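Local coordinates for protein 4-hydroxy-3-methylbut-2-enyl diphosphate reductase (Aquifex aeolicus, PDB 3DNF) that catalyses the last step of the non-mevalonate pathway, reducing 4-hydroxy-3-methylbut-2-enyl diphosphate to isopentenyl and dimethylallyl diphosphate with the help of an iron-sulfur cluster, at residues 5-10 with 200-205; 113-118 with 150-155; 159-164 with 177-182; 258-263 with 269-274. All coordinates share one frame; numbering follows the deposited sequence. Where two conformers were deposited one is given.

Contact 1 (5-10 with 200-205)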
loop_
_atom_site.group_PDB
_atom_site.type_symbol
_atom_site.label_atom_id
_atom_site.label_comp_id
_atom_site.label_asym_id
_atom_site.label_seq_id
_atom_site.Cartn_x
_atom_site.Cartn_y
_atom_site.Cartn_z
ATOM N N ILE B 5 2.177 -8.583 39.365
ATOM C CA ILE B 5 2.342 -9.203 38.060
ATOM C C ILE B 5 3.111 -8.292 37.106
ATOM O O ILE B 5 2.695 -7.172 36.807
ATOM C CB ILE B 5 1.001 -9.702 37.453
ATOM C CG1 ILE B 5 1.231 -10.348 36.080
ATOM C CG2 ILE B 5 -0.022 -8.572 37.391
ATOM C CD1 ILE B 5 0.153 -11.318 35.639
ATOM N N ILE B 6 4.256 -8.788 36.659
ATOM C CA ILE B 6 5.037 -8.106 35.631
ATOM C C ILE B 6 4.437 -8.483 34.283
ATOM O O ILE B 6 4.342 -9.666 33.948
ATOM C CB ILE B 6 6.547 -8.464 35.709
ATOM C CG1 ILE B 6 7.116 -8.038 37.064
ATOM C CG2 ILE B 6 7.328 -7.798 34.561
ATOM C CD1 ILE B 6 8.456 -8.645 37.397
ATOM N N ALA B 7 4.003 -7.470 33.537
ATOM C CA ALA B 7 3.388 -7.664 32.226
ATOM C C ALA B 7 4.336 -8.385 31.275
ATOM O O ALA B 7 5.551 -8.152 31.285
ATOM C CB ALA B 7 2.957 -6.320 31.630
ATOM N N GLU B 8 3.768 -9.268 30.464
ATOM C CA GLU B 8 4.534 -9.922 29.429
ATOM C C GLU B 8 5.117 -8.880 28.464
ATOM O O GLU B 8 4.441 -7.907 28.104
ATOM C CB GLU B 8 3.666 -10.917 28.681
ATOM C CG GLU B 8 4.465 -12.047 28.091
ATOM C CD GLU B 8 3.672 -12.866 27.091
ATOM O OE1 GLU B 8 2.426 -12.763 27.094
ATOM O OE2 GLU B 8 4.303 -13.607 26.296
ATOM N N HIS B 9 6.379 -9.073 28.082
ATOM C CA HIS B 9 7.102 -8.153 27.178
ATOM C C HIS B 9 7.562 -6.824 27.813
ATOM O O HIS B 9 8.089 -5.966 27.092
ATOM C CB HIS B 9 6.324 -7.872 25.877
ATOM C CG HIS B 9 5.775 -9.100 25.227
ATOM N ND1 HIS B 9 6.584 -10.087 24.704
ATOM C CD2 HIS B 9 4.501 -9.515 25.038
ATOM C CE1 HIS B 9 5.827 -11.059 24.224
ATOM N NE2 HIS B 9 4.561 -10.731 24.405
ATOM N N ALA B 10 7.403 -6.667 29.137
ATOM C CA ALA B 10 7.970 -5.501 29.831
ATOM C C ALA B 10 9.480 -5.412 29.531
ATOM O O ALA B 10 10.198 -6.422 29.601
ATOM C CB ALA B 10 7.716 -5.567 31.347
ATOM N N GLN B 200 2.731 -2.996 24.177
ATOM C CA GLN B 200 1.532 -2.177 24.369
ATOM C C GLN B 200 0.251 -2.991 24.626
ATOM O O GLN B 200 -0.542 -2.640 25.506
ATOM C CB GLN B 200 1.336 -1.216 23.183
ATOM C CG GLN B 200 2.427 -0.154 23.087
ATOM C CD GLN B 200 2.352 0.703 21.840
ATOM O OE1 GLN B 200 1.551 0.460 20.941
ATOM N NE2 GLN B 200 3.198 1.721 21.784
ATOM N N GLU B 201 0.051 -4.068 23.867
ATOM C CA GLU B 201 -1.148 -4.913 24.021
ATOM C C GLU B 201 -1.165 -5.690 25.336
ATOM O O GLU B 201 -2.234 -5.964 25.892
ATOM C CB GLU B 201 -1.296 -5.882 22.842
ATOM C CG GLU B 201 -1.423 -5.215 21.458
ATOM C CD GLU B 201 -2.483 -4.112 21.393
ATOM O OE1 GLU B 201 -3.568 -4.260 21.994
ATOM O OE2 GLU B 201 -2.227 -3.092 20.719
ATOM N N SER B 202 0.018 -6.052 25.815
ATOM C CA SER B 202 0.175 -6.690 27.113
ATOM C C SER B 202 -0.209 -5.745 28.254
ATOM O O SER B 202 -0.789 -6.180 29.248
ATOM C CB SER B 202 1.612 -7.193 27.283
ATOM O OG SER B 202 1.789 -7.841 28.535
ATOM N N VAL B 203 0.113 -4.458 28.101
ATOM C CA VAL B 203 -0.331 -3.409 29.036
ATOM C C VAL B 203 -1.841 -3.191 28.933
ATOM O O VAL B 203 -2.526 -3.061 29.953
ATOM C CB VAL B 203 0.448 -2.091 28.811
ATOM C CG1 VAL B 203 -0.267 -0.903 29.441
ATOM C CG2 VAL B 203 1.851 -2.227 29.373
ATOM N N LYS B 204 -2.355 -3.176 27.702
ATOM C CA LYS B 204 -3.802 -3.086 27.458
ATOM C C LYS B 204 -4.595 -4.162 28.201
ATOM O O LYS B 204 -5.634 -3.867 28.790
ATOM C CB LYS B 204 -4.127 -3.162 25.964
ATOM C CG LYS B 204 -3.923 -1.870 25.198
ATOM C CD LYS B 204 -5.047 -1.646 24.187
ATOM C CE LYS B 204 -4.758 -0.470 23.254
ATOM N NZ LYS B 204 -3.643 -0.762 22.313
ATOM N N LYS B 205 -4.104 -5.397 28.160
ATOM C CA LYS B 205 -4.779 -6.514 28.810
ATOM C C LYS B 205 -4.620 -6.484 30.334
ATOM O O LYS B 205 -5.555 -6.828 31.068
ATOM C CB LYS B 205 -4.292 -7.853 28.250
ATOM C CG LYS B 205 -4.708 -8.128 26.804
ATOM C CD LYS B 205 -4.460 -9.590 26.387
ATOM C CE LYS B 205 -2.980 -10.022 26.508
ATOM N NZ LYS B 205 -2.052 -9.475 25.460
#
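Ser202 meets Ala7 and Glu8 where the chain leaves strand 3-6 and turns, and one short hydrogen bond carries the contact. Ser202 OG donates to the carbonyl of Glu8, with OG and Glu8 O 2.7 Å apart. The hydroxyl lies in the carbonyl plane and uses a lone pair of the oxygen, the C=O...OG angle being 121°. A first torsion of -179° swings OG of Ser202 away from its own backbone nitrogen, beside the carbonyl carbon, toward Glu8. Carbon closes round the same hydroxyl: CB of Ala7 and CB of Glu8 each lie 3.6 Å from Ser202 OG. Ala7 to Ala10 form a type II turn, so the serine holds the turn by its central peptide, and the edge of the His9 imidazole comes near Ser202 CB, at 4.3 Å from CD2. With an alanine here, the Glu8 carbonyl would probably lose this helix-borne donor and the turn one tie to the helix. The bond thus ties the turn after an edge strand of a parallel sheet to helix 195-206 packed beside it. Ile5 and Ala7 pair with strand 257-262, Ile6 packs on helix 268-281, and Val203 leans on helix 222-234.

Contact 2 (113-118 with 150-155)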
loop_
_atom_site.group_PDB
_atom_site.type_symbol
_atom_site.label_atom_id
_atom_site.label_comp_id
_atom_site.label_asym_id
_atom_site.label_seq_id
_atom_site.Cartn_x
_atom_site.Cartn_y
_atom_site.Cartn_z
ATOM N N GLY B 113 15.059 -6.552 -9.239
ATOM C CA GLY B 113 14.969 -5.457 -10.208
ATOM C C GLY B 113 14.138 -4.286 -9.686
ATOM O O GLY B 113 13.686 -3.446 -10.473
ATOM N N TYR B 114 13.916 -4.216 -8.378
ATOM C CA TYR B 114 13.137 -3.086 -7.826
ATOM C C TYR B 114 13.977 -1.877 -7.422
ATOM O O TYR B 114 15.135 -2.032 -7.005
ATOM C CB TYR B 114 12.344 -3.493 -6.559
ATOM C CG TYR B 114 11.243 -4.473 -6.832
ATOM C CD1 TYR B 114 9.992 -4.037 -7.232
ATOM C CD2 TYR B 114 11.475 -5.869 -6.754
ATOM C CE1 TYR B 114 8.976 -4.950 -7.513
ATOM C CE2 TYR B 114 10.473 -6.781 -7.023
ATOM C CZ TYR B 114 9.217 -6.313 -7.409
ATOM O OH TYR B 114 8.229 -7.202 -7.691
ATOM N N PHE B 115 13.385 -0.684 -7.541
ATOM C CA PHE B 115 13.919 0.532 -6.905
ATOM C C PHE B 115 13.403 0.494 -5.450
ATOM O O PHE B 115 12.232 0.304 -5.242
ATOM C CB PHE B 115 13.347 1.762 -7.602
ATOM C CG PHE B 115 13.779 3.069 -6.993
ATOM C CD1 PHE B 115 14.983 3.662 -7.373
ATOM C CD2 PHE B 115 12.976 3.713 -6.041
ATOM C CE1 PHE B 115 15.388 4.893 -6.812
ATOM C CE2 PHE B 115 13.372 4.947 -5.472
ATOM C CZ PHE B 115 14.567 5.542 -5.873
ATOM N N VAL B 116 14.285 0.653 -4.479
ATOM C CA VAL B 116 13.900 0.384 -3.074
ATOM C C VAL B 116 13.473 1.679 -2.360
ATOM O O VAL B 116 14.175 2.688 -2.350
ATOM C CB VAL B 116 15.037 -0.341 -2.318
ATOM C CG1 VAL B 116 14.728 -0.476 -0.805
ATOM C CG2 VAL B 116 15.215 -1.746 -2.915
ATOM N N VAL B 117 12.339 1.589 -1.669
ATOM C CA VAL B 117 11.944 2.588 -0.713
ATOM C C VAL B 117 12.045 2.035 0.718
ATOM O O VAL B 117 11.494 0.987 1.016
ATOM C CB VAL B 117 10.515 3.030 -1.026
ATOM C CG1 VAL B 117 9.889 3.742 0.180
ATOM C CG2 VAL B 117 10.480 3.920 -2.294
ATOM N N LEU B 118 12.846 2.690 1.536
ATOM C CA LEU B 118 12.983 2.324 2.957
ATOM C C LEU B 118 12.161 3.340 3.734
ATOM O O LEU B 118 12.534 4.501 3.788
ATOM C CB LEU B 118 14.461 2.375 3.371
ATOM C CG LEU B 118 14.875 2.188 4.829
ATOM C CD1 LEU B 118 14.300 0.884 5.354
ATOM C CD2 LEU B 118 16.430 2.207 4.894
ATOM N N ILE B 150 8.266 10.550 -1.344
ATOM C CA ILE B 150 7.997 9.488 -2.325
ATOM C C ILE B 150 8.187 9.863 -3.809
ATOM O O ILE B 150 8.287 8.980 -4.663
ATOM C CB ILE B 150 6.613 8.822 -2.127
ATOM C CG1 ILE B 150 5.485 9.778 -2.513
ATOM C CG2 ILE B 150 6.460 8.339 -0.709
ATOM C CD1 ILE B 150 4.127 9.079 -2.566
ATOM N N GLY B 151 8.223 11.169 -4.103
ATOM C CA GLY B 151 8.415 11.681 -5.468
ATOM C C GLY B 151 9.376 10.905 -6.359
ATOM O O GLY B 151 9.030 10.525 -7.473
ATOM N N GLU B 152 10.597 10.677 -5.874
ATOM C CA GLU B 152 11.613 9.997 -6.672
ATOM C C GLU B 152 11.243 8.528 -6.993
ATOM O O GLU B 152 11.515 8.048 -8.090
ATOM C CB GLU B 152 12.976 10.095 -5.987
ATOM C CG GLU B 152 14.149 9.529 -6.780
ATOM C CD GLU B 152 14.595 10.433 -7.919
ATOM O OE1 GLU B 152 14.103 11.585 -8.020
ATOM O OE2 GLU B 152 15.435 9.975 -8.727
ATOM N N ALA B 153 10.614 7.827 -6.045
ATOM C CA ALA B 153 10.172 6.471 -6.290
ATOM C C ALA B 153 9.086 6.405 -7.377
ATOM O O ALA B 153 9.008 5.416 -8.103
ATOM C CB ALA B 153 9.692 5.760 -4.937
ATOM N N LEU B 154 8.284 7.467 -7.502
ATOM C CA LEU B 154 7.203 7.499 -8.503
ATOM C C LEU B 154 7.709 7.572 -9.949
ATOM O O LEU B 154 6.941 7.374 -10.895
ATOM C CB LEU B 154 6.213 8.625 -8.200
ATOM C CG LEU B 154 5.592 8.650 -6.791
ATOM C CD1 LEU B 154 4.424 9.640 -6.763
ATOM C CD2 LEU B 154 5.152 7.243 -6.270
ATOM N N LYS B 155 9.003 7.826 -10.103
ATOM C CA LYS B 155 9.662 7.864 -11.413
ATOM C C LYS B 155 9.912 6.453 -11.935
ATOM O O LYS B 155 10.194 6.265 -13.114
ATOM C CB LYS B 155 10.996 8.610 -11.305
ATOM C CG LYS B 155 10.858 10.095 -11.034
ATOM C CD LYS B 155 12.231 10.699 -10.825
ATOM C CE LYS B 155 12.129 12.192 -10.613
ATOM N NZ LYS B 155 13.472 12.733 -10.242
#
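This is a small, buried apolar contact in which one face of strand 115-119, at Phe115 and Val117, is partly covered by the segment 150-155, part of the connection between strands 141-144 and 158-163. Phe115 and Val117, alternate residues of the strand, both direct their side chains at Ala153. The Phe115 ring comes to the alanine obliquely, CE2 lying 3.6 Å from Ala153 CA and 3.8 Å from Ala153 CB. A first torsion of 177° carries the ring away from its own backbone nitrogen, toward Ala153 and Glu152. Beyond the alanine, the ring's CZ reaches Glu152 CG at 4.1 Å; the two side chains cross at about a right angle, and the carboxylate continues to Lys155, whose NZ bridges to Glu152 OE1 at 2.6 Å. Packing is tightest between Val117 CG2 and Ala153 CB, 3.3 Å apart, closer than carbons usually come. A serine in place of Phe115 would probably open a gap beside Ala153 and leave His156, which stacks on the ring, without its aromatic partner. Ile142 and Val144 of the adjoining strand 141-144 extend the apolar layer. On the other face Val116 and Leu118 pack on helices 97-111 and 125-136, completing the layering of an open alpha/beta sheet.

Contact 3 (159-164 with 177-182); sequences VGIVAQ and GEIALW
Of residues 177-182, Ile179 alone reaches residues 159-164, and it serves two strand side chains with different branches. Its CD1 meets CD1 of Ile161 tip to tip at 3.9 Å. Its CG2 lies across Val159, 4.1 Å from CG1, the two side chains crossing at about a right angle. Ile179 can do both because its first torsion, -67°, sets CG2 opposite the backbone nitrogen while CG1 extends the chain to its end methyl. All three residues are buried, and no polar bond crosses between the segments: the join is made by methyl contacts, with the nearest CA atoms, those of Val159 and Ile179, still 8.1 Å apart. Phe172 and Val176 of the same helix continue the packing on Ile161. The looser, polar margin of the helix holds the exposed Trp182 and the partly exposed Glu178. Trp182 gives its NE1-H to Glu178 OE2 over 2.8 Å, with an N-H...O angle of 140°; the acceptor lies close to the indole plane. The second subunit covers Ala180 and Leu181, and its Lys173 makes a salt bridge to Glu178. Strand 158-163, helix 169-182 and strand 185-189 form a classic beta-alpha-beta crossover, and Ile179 packs its helix against the first strand.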
loop_
_atom_site.group_PDB
_atom_site.type_symbol
_atom_site.label_atom_id
_atom_site.label_comp_id
_atom_site.label_asym_id
_atom_site.label_seq_id
_atom_site.Cartn_x
_atom_site.Cartn_y
_atom_site.Cartn_z
ATOM N N VAL B 159 8.639 -0.703 -7.751
ATOM C CA VAL B 159 9.131 -0.195 -6.481
ATOM C C VAL B 159 8.995 -1.267 -5.404
ATOM O O VAL B 159 7.937 -1.868 -5.263
ATOM C CB VAL B 159 8.437 1.132 -6.012
ATOM C CG1 VAL B 159 8.905 1.531 -4.606
ATOM C CG2 VAL B 159 8.683 2.252 -7.013
ATOM N N GLY B 160 10.106 -1.540 -4.707
ATOM C CA GLY B 160 10.084 -2.426 -3.531
ATOM C C GLY B 160 10.151 -1.643 -2.239
ATOM O O GLY B 160 11.034 -0.789 -2.047
ATOM N N ILE B 161 9.282 -2.012 -1.277
ATOM C CA ILE B 161 9.147 -1.233 -0.086
ATOM C C ILE B 161 9.459 -2.058 1.147
ATOM O O ILE B 161 8.884 -3.147 1.315
ATOM C CB ILE B 161 7.729 -0.590 0.016
ATOM C CG1 ILE B 161 7.467 0.204 -1.253
ATOM C CG2 ILE B 161 7.567 0.309 1.266
ATOM C CD1 ILE B 161 6.039 0.715 -1.385
ATOM N N VAL B 162 10.377 -1.529 1.960
ATOM C CA VAL B 162 10.673 -2.122 3.272
ATOM C C VAL B 162 10.535 -1.053 4.382
ATOM O O VAL B 162 10.288 0.133 4.096
ATOM C CB VAL B 162 12.069 -2.792 3.318
ATOM C CG1 VAL B 162 12.099 -3.946 2.321
ATOM C CG2 VAL B 162 13.166 -1.784 3.094
ATOM N N ALA B 163 10.654 -1.480 5.645
ATOM C CA ALA B 163 10.476 -0.568 6.777
ATOM C C ALA B 163 11.641 -0.653 7.745
ATOM O O ALA B 163 12.248 -1.718 7.954
ATOM C CB ALA B 163 9.179 -0.870 7.537
ATOM N N GLN B 164 11.980 0.495 8.302
ATOM C CA GLN B 164 12.788 0.517 9.508
ATOM C C GLN B 164 12.011 -0.318 10.547
ATOM O O GLN B 164 10.782 -0.274 10.601
ATOM C CB GLN B 164 12.953 1.957 9.960
ATOM C CG GLN B 164 13.893 2.145 11.160
ATOM C CD GLN B 164 13.853 3.559 11.700
ATOM O OE1 GLN B 164 13.197 4.428 11.127
ATOM N NE2 GLN B 164 14.558 3.808 12.806
ATOM N N GLY B 177 0.165 2.303 0.237
ATOM C CA GLY B 177 -1.058 2.510 -0.517
ATOM C C GLY B 177 -0.858 3.594 -1.559
ATOM O O GLY B 177 -1.253 3.440 -2.706
ATOM N N GLU B 178 -0.190 4.675 -1.157
ATOM C CA GLU B 178 0.024 5.791 -2.059
ATOM C C GLU B 178 0.919 5.414 -3.234
ATOM O O GLU B 178 0.552 5.624 -4.397
ATOM C CB GLU B 178 0.569 7.008 -1.295
ATOM C CG GLU B 178 0.583 8.298 -2.141
ATOM C CD GLU B 178 -0.794 8.771 -2.635
ATOM O OE1 GLU B 178 -1.831 8.518 -1.978
ATOM O OE2 GLU B 178 -0.831 9.414 -3.703
ATOM N N ILE B 179 2.084 4.832 -2.954
ATOM C CA ILE B 179 2.980 4.410 -4.047
ATOM C C ILE B 179 2.269 3.448 -5.026
ATOM O O ILE B 179 2.401 3.598 -6.240
ATOM C CB ILE B 179 4.320 3.847 -3.512
ATOM C CG1 ILE B 179 5.128 4.975 -2.843
ATOM C CG2 ILE B 179 5.185 3.187 -4.613
ATOM C CD1 ILE B 179 6.370 4.491 -2.141
ATOM N N ALA B 180 1.488 2.510 -4.494
ATOM C CA ALA B 180 0.738 1.539 -5.308
ATOM C C ALA B 180 -0.221 2.192 -6.329
ATOM O O ALA B 180 -0.514 1.628 -7.394
ATOM C CB ALA B 180 -0.021 0.603 -4.417
ATOM N N LEU B 181 -0.728 3.374 -5.979
ATOM C CA LEU B 181 -1.647 4.083 -6.884
ATOM C C LEU B 181 -0.915 4.690 -8.062
ATOM O O LEU B 181 -1.513 4.947 -9.108
ATOM C CB LEU B 181 -2.393 5.188 -6.120
ATOM C CG LEU B 181 -3.415 4.710 -5.074
ATOM C CD1 LEU B 181 -4.220 5.922 -4.572
ATOM C CD2 LEU B 181 -4.341 3.658 -5.655
ATOM N N TRP B 182 0.373 4.966 -7.872
ATOM C CA TRP B 182 1.145 5.724 -8.864
ATOM C C TRP B 182 2.096 4.889 -9.723
ATOM O O TRP B 182 2.479 5.313 -10.820
ATOM C CB TRP B 182 1.921 6.844 -8.176
ATOM C CG TRP B 182 1.046 7.959 -7.720
ATOM C CD1 TRP B 182 0.471 8.110 -6.492
ATOM C CD2 TRP B 182 0.644 9.091 -8.497
ATOM N NE1 TRP B 182 -0.264 9.271 -6.454
ATOM C CE2 TRP B 182 -0.182 9.889 -7.675
ATOM C CE3 TRP B 182 0.897 9.505 -9.815
ATOM C CZ2 TRP B 182 -0.748 11.089 -8.122
ATOM C CZ3 TRP B 182 0.320 10.691 -10.270
ATOM C CH2 TRP B 182 -0.496 11.469 -9.424
#

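Contact 4 (258-263 with 269-274); sequences VGISAG and WIIEQV
Ile260 lays its two branches along the sheet-facing side of helix 268-281, overlapping both Ile271 and Val274. Its CG2 touches CG2 of Ile271 at 4.0 Å, while its end methyl CD1 reaches CG1 of Val274 at 4.1 Å. In each pair methyl meets methyl as the side chains pass in opposite directions. With a first torsion of -58°, CG2 of Ile260 stands opposite the backbone nitrogen and faces Ile271, while CG1 carries CD1 to Val274. Two residues along the strand, Ala262 supplies the other foothold. Its CB lies 3.9 Å from CD1 of Ile271 and equally near CG1 of that residue, so Ile271 uses one branch on Ile260 and the other on Ala262. Ile271 and Val274 sit three residues apart, nearly one helical turn, and therefore face the sheet together. All four side chains are buried and the contact is purely apolar. Ile216 of strand 212-216 extends this layer beside Ile260, also touching Val274, and Ile6 of strand 3-6 packs against Ile271. The strand and helix segments run at 155° to each other, close to antiparallel, with their axes 9.5 Å apart at closest approach. A strand leading through a short loop into a helix that runs back over the sheet is a beta-alpha unit of an open alpha/beta fold; Ser265, predicted to bind the substrate and both products, lies in the connection.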
loop_
_atom_site.group_PDB
_atom_site.type_symbol
_atom_site.label_atom_id
_atom_site.label_comp_id
_atom_site.label_asym_id
_atom_site.label_seq_id
_atom_site.Cartn_x
_atom_site.Cartn_y
_atom_site.Cartn_z
ATOM N N VAL B 258 -1.115 -5.649 41.792
ATOM C CA VAL B 258 -0.284 -4.603 41.179
ATOM C C VAL B 258 0.256 -5.074 39.831
ATOM O O VAL B 258 0.802 -6.175 39.724
ATOM C CB VAL B 258 0.928 -4.212 42.066
ATOM C CG1 VAL B 258 1.718 -3.047 41.432
ATOM C CG2 VAL B 258 0.477 -3.869 43.484
ATOM N N GLY B 259 0.102 -4.233 38.811
ATOM C CA GLY B 259 0.718 -4.478 37.509
ATOM C C GLY B 259 1.964 -3.637 37.261
ATOM O O GLY B 259 2.009 -2.451 37.606
ATOM N N ILE B 260 2.986 -4.261 36.677
ATOM C CA ILE B 260 4.215 -3.558 36.303
ATOM C C ILE B 260 4.554 -3.809 34.843
ATOM O O ILE B 260 4.586 -4.962 34.372
ATOM C CB ILE B 260 5.448 -3.993 37.148
ATOM C CG1 ILE B 260 5.213 -3.769 38.645
ATOM C CG2 ILE B 260 6.709 -3.254 36.689
ATOM C CD1 ILE B 260 6.331 -4.329 39.525
ATOM N N SER B 261 4.814 -2.727 34.122
ATOM C CA SER B 261 5.500 -2.860 32.850
ATOM C C SER B 261 6.610 -1.844 32.730
ATOM O O SER B 261 6.828 -1.032 33.631
ATOM C CB SER B 261 4.542 -2.759 31.675
ATOM O OG SER B 261 5.168 -3.291 30.520
ATOM N N ALA B 262 7.322 -1.908 31.612
ATOM C CA ALA B 262 8.473 -1.040 31.379
ATOM C C ALA B 262 8.654 -0.825 29.901
ATOM O O ALA B 262 8.319 -1.712 29.107
ATOM C CB ALA B 262 9.735 -1.668 31.965
ATOM N N GLY B 263 9.206 0.339 29.552
ATOM C CA GLY B 263 9.575 0.694 28.175
ATOM C C GLY B 263 10.761 -0.123 27.646
ATOM O O GLY B 263 11.365 -0.912 28.372
ATOM N N TRP B 269 16.794 -5.794 35.705
ATOM C CA TRP B 269 17.225 -5.552 37.084
ATOM C C TRP B 269 16.549 -4.330 37.690
ATOM O O TRP B 269 16.363 -4.263 38.912
ATOM C CB TRP B 269 18.751 -5.463 37.220
ATOM C CG TRP B 269 19.393 -4.318 36.536
ATOM C CD1 TRP B 269 19.891 -4.312 35.268
ATOM C CD2 TRP B 269 19.654 -3.015 37.078
ATOM N NE1 TRP B 269 20.436 -3.099 34.980
ATOM C CE2 TRP B 269 20.307 -2.275 36.066
ATOM C CE3 TRP B 269 19.405 -2.401 38.311
ATOM C CZ2 TRP B 269 20.709 -0.948 36.248
ATOM C CZ3 TRP B 269 19.801 -1.085 38.490
ATOM C CH2 TRP B 269 20.455 -0.373 37.468
ATOM N N ILE B 270 16.188 -3.367 36.842
ATOM C CA ILE B 270 15.411 -2.205 37.306
ATOM C C ILE B 270 13.971 -2.627 37.632
ATOM O O ILE B 270 13.441 -2.228 38.663
ATOM C CB ILE B 270 15.481 -0.997 36.334
ATOM C CG1 ILE B 270 16.873 -0.363 36.417
ATOM C CG2 ILE B 270 14.391 0.056 36.671
ATOM C CD1 ILE B 270 17.241 0.598 35.271
ATOM N N ILE B 271 13.355 -3.428 36.759
ATOM C CA ILE B 271 12.017 -3.979 37.025
ATOM C C ILE B 271 11.956 -4.777 38.340
ATOM O O ILE B 271 10.972 -4.693 39.083
ATOM C CB ILE B 271 11.499 -4.846 35.846
ATOM C CG1 ILE B 271 11.532 -4.064 34.527
ATOM C CG2 ILE B 271 10.081 -5.388 36.130
ATOM C CD1 ILE B 271 11.280 -4.947 33.285
ATOM N N GLU B 272 13.007 -5.538 38.631
ATOM C CA GLU B 272 13.094 -6.278 39.902
ATOM C C GLU B 272 13.261 -5.361 41.105
ATOM O O GLU B 272 12.714 -5.639 42.177
ATOM C CB GLU B 272 14.218 -7.320 39.864
ATOM C CG GLU B 272 14.023 -8.420 38.807
ATOM C CD GLU B 272 12.672 -9.133 38.922
ATOM O OE1 GLU B 272 12.307 -9.529 40.044
ATOM O OE2 GLU B 272 11.980 -9.283 37.888
ATOM N N GLN B 273 14.014 -4.276 40.926
ATOM C CA GLN B 273 14.179 -3.258 41.960
ATOM C C GLN B 273 12.830 -2.659 42.333
ATOM O O GLN B 273 12.530 -2.473 43.512
ATOM C CB GLN B 273 15.118 -2.149 41.492
ATOM C CG GLN B 273 16.593 -2.505 41.560
ATOM C CD GLN B 273 17.503 -1.297 41.475
ATOM O OE1 GLN B 273 18.678 -1.382 41.824
ATOM N NE2 GLN B 273 16.973 -0.167 41.005
ATOM N N VAL B 274 12.025 -2.370 41.314
ATOM C CA VAL B 274 10.680 -1.838 41.498
ATOM C C VAL B 274 9.746 -2.862 42.176
ATOM O O VAL B 274 9.055 -2.532 43.150
ATOM C CB VAL B 274 10.103 -1.318 40.158
ATOM C CG1 VAL B 274 8.596 -1.003 40.275
ATOM C CG2 VAL B 274 10.884 -0.088 39.709
#

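Overall arrangement
The four contacts fall into two pairs, each built on one parallel sheet. Contacts 1 and 4 have centres 11 Å apart and are joined through neighbouring strands 3-6 and 257-262, where Ala7 N lies 2.7 Å from Ile260 O. Contacts 2 and 3, centres 8 Å apart, share the sheet of strands 115-119 and 158-163, with Val117 N 2.7 Å from Gly160 O. Between the pairs, centres are 32 to 43 Å apart, consistent with separate lobes of a trilobal enzyme. The His9 side chain of contact 1 lies about 10 Å from the bound [3Fe-4S] cluster, and the Ala262 side chain of contact 4 about 14 Å from the same [3Fe-4S] cluster. Residues 159-164 lead directly to Thr165 of the cluster pocket, although the touching residues of contacts 2 and 3 lie away from the known sites.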